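Local structure of putative glycosyltransferase (GalT1) (Streptococcus parasanguinis FW213, 5HEA) at residues Arg187-Ala193 with Ser233-Asn237. The protein probably transfers a sugar from a nucleotide-activated donor, the chain here being its C-terminal part, which includes a family 2 glycosyltransferase domain of the GT-A type. Residues are numbered along the deposited sequence.
Sequences RLREDDA and SMISN
Polar side chains, rather than a greasy interface, join the loop 187-193 to one face of the helix 231-247. Arg187 and Leu188 are extended, Arg189 turns through positive phi (53/46), and residues 190-193 coil helically without regular bonding. Residues 233-237 are regular helix. In register, Arg189 CA faces Ser233 CA at 6.4 Å and Ala193 CA faces Asn237 CA at 5.4 Å, one helical turn later.

Asn237 (chi1 m), the most covered residue, suits this place as a side-chain amide bridging a turn carbonyl and a carboxylate: ND2 donates to Arg189 O at 2.9 Å, which Ala193 N serves only weakly, and to Asp192 OD2 at 3.0 Å. Asp192, chi1 t, spreads its charge further: OD1 pairs with Arg241, OD2 with Arg262 and with Arg189 NH1 at 3.4 Å. Arg189 (chi1 and chi2 m) lays a guanidinium face over Met234 CB while NE pairs with Asp229. Arg187, long but poorly ordered, gives NE to Ser233 OG at 3.1 Å and NH2 to Ser236 OG at 3.0 Å; small serines leave room for it. Asn237 OD1 lies over its guanidinium face, 3.0 Å from Arg187 NH2, but at too poor an angle to bond.

The CA-to-CB bonds of Glu190 and Asp191 point away from the helix; the pair resembles the acidic ED motif of family 2 enzymes. The turn runs straight into helix 195-201 and lies between helix 72-82, reached through the Glu190-Arg76 salt bridge, and helix 231-247; helix 253-272 touches Arg189 through Arg262, and Ile235 packs on helix 276-291.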
ATOM      1  N   ARG A 187      -8.927 -11.892  13.137  1.00 61.82           N
ATOM      2  CA  ARG A 187      -8.999 -11.547  14.545  1.00 63.01           C
ATOM      3  C   ARG A 187      -8.324 -12.651  15.347  1.00 54.13           C
ATOM      4  O   ARG A 187      -8.504 -13.832  15.057  1.00 59.54           O
ATOM      5  CB  ARG A 187     -10.478 -11.432  14.950  1.00 63.38           C
ATOM      6  CG  ARG A 187     -10.807 -10.468  16.081  1.00 63.10           C
ATOM      7  CD  ARG A 187     -12.132 -10.860  16.747  1.00 68.30           C
ATOM      8  NE  ARG A 187     -12.699  -9.813  17.597  1.00 69.91           N
ATOM      9  CZ  ARG A 187     -13.933  -9.322  17.471  1.00 75.67           C
ATOM     10  NH1 ARG A 187     -14.748  -9.785  16.525  1.00 71.77           N
ATOM     11  NH2 ARG A 187     -14.361  -8.368  18.296  1.00 73.10           N
ATOM     12  N   LEU A 188      -7.524 -12.265  16.336  1.00 53.07           N
ATOM     13  CA  LEU A 188      -7.051 -13.209  17.343  1.00 54.25           C
ATOM     14  C   LEU A 188      -8.106 -13.158  18.445  1.00 45.39           C
ATOM     15  O   LEU A 188      -9.018 -12.333  18.373  1.00 44.38           O
ATOM     16  CB  LEU A 188      -5.677 -12.792  17.883  1.00 66.45           C
ATOM     17  CG  LEU A 188      -4.629 -13.841  18.299  1.00 66.40           C
ATOM     18  CD1 LEU A 188      -3.785 -13.344  19.485  1.00 66.93           C
ATOM     19  CD2 LEU A 188      -5.235 -15.212  18.590  1.00 58.90           C
ATOM     20  N   ARG A 189      -7.987 -14.023  19.456  1.00 46.46           N
ATOM     21  CA  ARG A 189      -9.056 -14.233  20.438  1.00 45.71           C
ATOM     22  C   ARG A 189     -10.342 -14.555  19.671  1.00 35.18           C
ATOM     23  O   ARG A 189     -11.406 -13.983  19.914  1.00 35.75           O
ATOM     24  CB  ARG A 189      -9.239 -12.998  21.329  1.00 49.16           C
ATOM     25  CG  ARG A 189      -8.005 -12.589  22.115  1.00 54.82           C
ATOM     26  CD  ARG A 189      -7.640 -13.645  23.146  1.00 70.89           C
ATOM     27  NE  ARG A 189      -7.052 -13.058  24.349  1.00 79.31           N
ATOM     28  CZ  ARG A 189      -7.734 -12.779  25.458  1.00 81.00           C
ATOM     29  NH1 ARG A 189      -9.038 -13.036  25.529  1.00 77.96           N
ATOM     30  NH2 ARG A 189      -7.109 -12.247  26.499  1.00 80.25           N
ATOM     31  N   GLU A 190     -10.220 -15.444  18.692  1.00 30.20           N
ATOM     32  CA  GLU A 190     -11.351 -15.750  17.832  1.00 35.83           C
ATOM     33  C   GLU A 190     -12.282 -16.730  18.546  1.00 36.62           C
ATOM     34  O   GLU A 190     -13.508 -16.642  18.392  1.00 27.60           O
ATOM     35  CB  GLU A 190     -10.888 -16.270  16.463  1.00 45.44           C
ATOM     36  CG  GLU A 190     -10.132 -17.618  16.458  1.00 50.74           C
ATOM     37  CD  GLU A 190      -8.614 -17.515  16.715  1.00 61.17           C
ATOM     38  OE1 GLU A 190      -8.095 -16.429  17.070  1.00 48.82           O
ATOM     39  OE2 GLU A 190      -7.925 -18.551  16.561  1.00 71.64           O
ATOM     40  N   ASP A 191     -11.684 -17.627  19.342  1.00 32.14           N
ATOM     41  CA  ASP A 191     -12.409 -18.572  20.217  1.00 44.94           C
ATOM     42  C   ASP A 191     -13.260 -17.811  21.226  1.00 39.81           C
ATOM     43  O   ASP A 191     -14.430 -18.152  21.459  1.00 28.44           O
ATOM     44  CB  ASP A 191     -11.440 -19.475  21.014  1.00 52.83           C
ATOM     45  CG  ASP A 191     -10.791 -20.570  20.169  1.00 59.05           C
ATOM     46  OD1 ASP A 191     -11.188 -20.728  18.994  1.00 55.72           O
ATOM     47  OD2 ASP A 191      -9.888 -21.283  20.691  1.00 59.91           O
ATOM     48  N   ASP A 192     -12.635 -16.795  21.826  1.00 29.42           N
ATOM     49  CA  ASP A 192     -13.256 -15.892  22.800  1.00 23.72           C
ATOM     50  C   ASP A 192     -14.543 -15.258  22.229  1.00 23.97           C
ATOM     51  O   ASP A 192     -15.527 -15.084  22.943  1.00 26.71           O
ATOM     52  CB  ASP A 192     -12.216 -14.821  23.176  1.00 34.61           C
ATOM     53  CG  ASP A 192     -12.694 -13.838  24.257  1.00 31.83           C
ATOM     54  OD1 ASP A 192     -13.534 -14.178  25.115  1.00 32.70           O
ATOM     55  OD2 ASP A 192     -12.179 -12.709  24.254  1.00 34.07           O
ATOM     56  N   ALA A 193     -14.527 -14.938  20.934  1.00 17.82           N
ATOM     57  CA  ALA A 193     -15.653 -14.281  20.265  1.00 24.87           C
ATOM     58  C   ALA A 193     -16.735 -15.241  19.789  1.00 22.91           C
ATOM     59  O   ALA A 193     -17.806 -14.803  19.371  1.00 19.11           O
ATOM     60  CB  ALA A 193     -15.144 -13.448  19.076  1.00 32.54           C
ATOM     61  N   SER A 233      -9.278  -6.876  20.710  1.00 22.78           N
ATOM     62  CA  SER A 233     -10.296  -7.932  20.701  1.00 27.48           C
ATOM     63  C   SER A 233     -10.715  -8.404  22.093  1.00 24.28           C
ATOM     64  O   SER A 233     -11.896  -8.668  22.344  1.00 24.55           O
ATOM     65  CB  SER A 233      -9.790  -9.130  19.911  1.00 28.53           C
ATOM     66  OG  SER A 233      -9.881  -8.843  18.536  1.00 33.43           O
ATOM     67  N   MET A 234      -9.739  -8.531  22.985  1.00 23.39           N
ATOM     68  CA  MET A 234     -10.007  -8.916  24.369  1.00 25.61           C
ATOM     69  C   MET A 234     -11.121  -8.029  24.967  1.00 23.06           C
ATOM     70  O   MET A 234     -12.032  -8.513  25.647  1.00 20.88           O
ATOM     71  CB  MET A 234      -8.722  -8.802  25.194  1.00 24.39           C
ATOM     72  CG  MET A 234      -8.847  -9.285  26.636  1.00 34.36           C
ATOM     73  SD  MET A 234      -7.332  -9.065  27.605  1.00 41.83           S
ATOM     74  CE  MET A 234      -7.094  -7.278  27.533  1.00 37.08           C
ATOM     75  N   ILE A 235     -11.049  -6.735  24.680  1.00 19.20           N
ATOM     76  CA  ILE A 235     -12.004  -5.776  25.220  1.00 18.62           C
ATOM     77  C   ILE A 235     -13.311  -5.827  24.446  1.00 22.46           C
ATOM     78  O   ILE A 235     -14.373  -5.961  25.041  1.00 22.24           O
ATOM     79  CB  ILE A 235     -11.411  -4.344  25.213  1.00 21.83           C
ATOM     80  CG1 ILE A 235     -10.153  -4.309  26.079  1.00 24.01           C
ATOM     81  CG2 ILE A 235     -12.423  -3.332  25.725  1.00 20.22           C
ATOM     82  CD1 ILE A 235     -10.405  -4.857  27.479  1.00 28.30           C
ATOM     83  N   SER A 236     -13.245  -5.724  23.117  1.00 23.20           N
ATOM     84  CA  SER A 236     -14.480  -5.702  22.324  1.00 23.94           C
ATOM     85  C   SER A 236     -15.270  -7.027  22.407  1.00 24.17           C
ATOM     86  O   SER A 236     -16.506  -7.011  22.412  1.00 19.38           O
ATOM     87  CB  SER A 236     -14.204  -5.297  20.870  1.00 23.40           C
ATOM     88  OG  SER A 236     -13.394  -6.256  20.246  1.00 29.09           O
ATOM     89  N   ASN A 237     -14.568  -8.162  22.495  1.00 22.35           N
ATOM     90  CA  ASN A 237     -15.239  -9.450  22.732  1.00 20.58           C
ATOM     91  C   ASN A 237     -16.060  -9.449  24.017  1.00 22.21           C
ATOM     92  O   ASN A 237     -17.181  -9.934  24.030  1.00 18.84           O
ATOM     93  CB  ASN A 237     -14.252 -10.630  22.792  1.00 18.39           C
ATOM     94  CG  ASN A 237     -13.653 -10.971  21.433  1.00 24.85           C
ATOM     95  OD1 ASN A 237     -14.085 -10.453  20.409  1.00 24.53           O
ATOM     96  ND2 ASN A 237     -12.665 -11.860  21.424  1.00 19.38           N
TER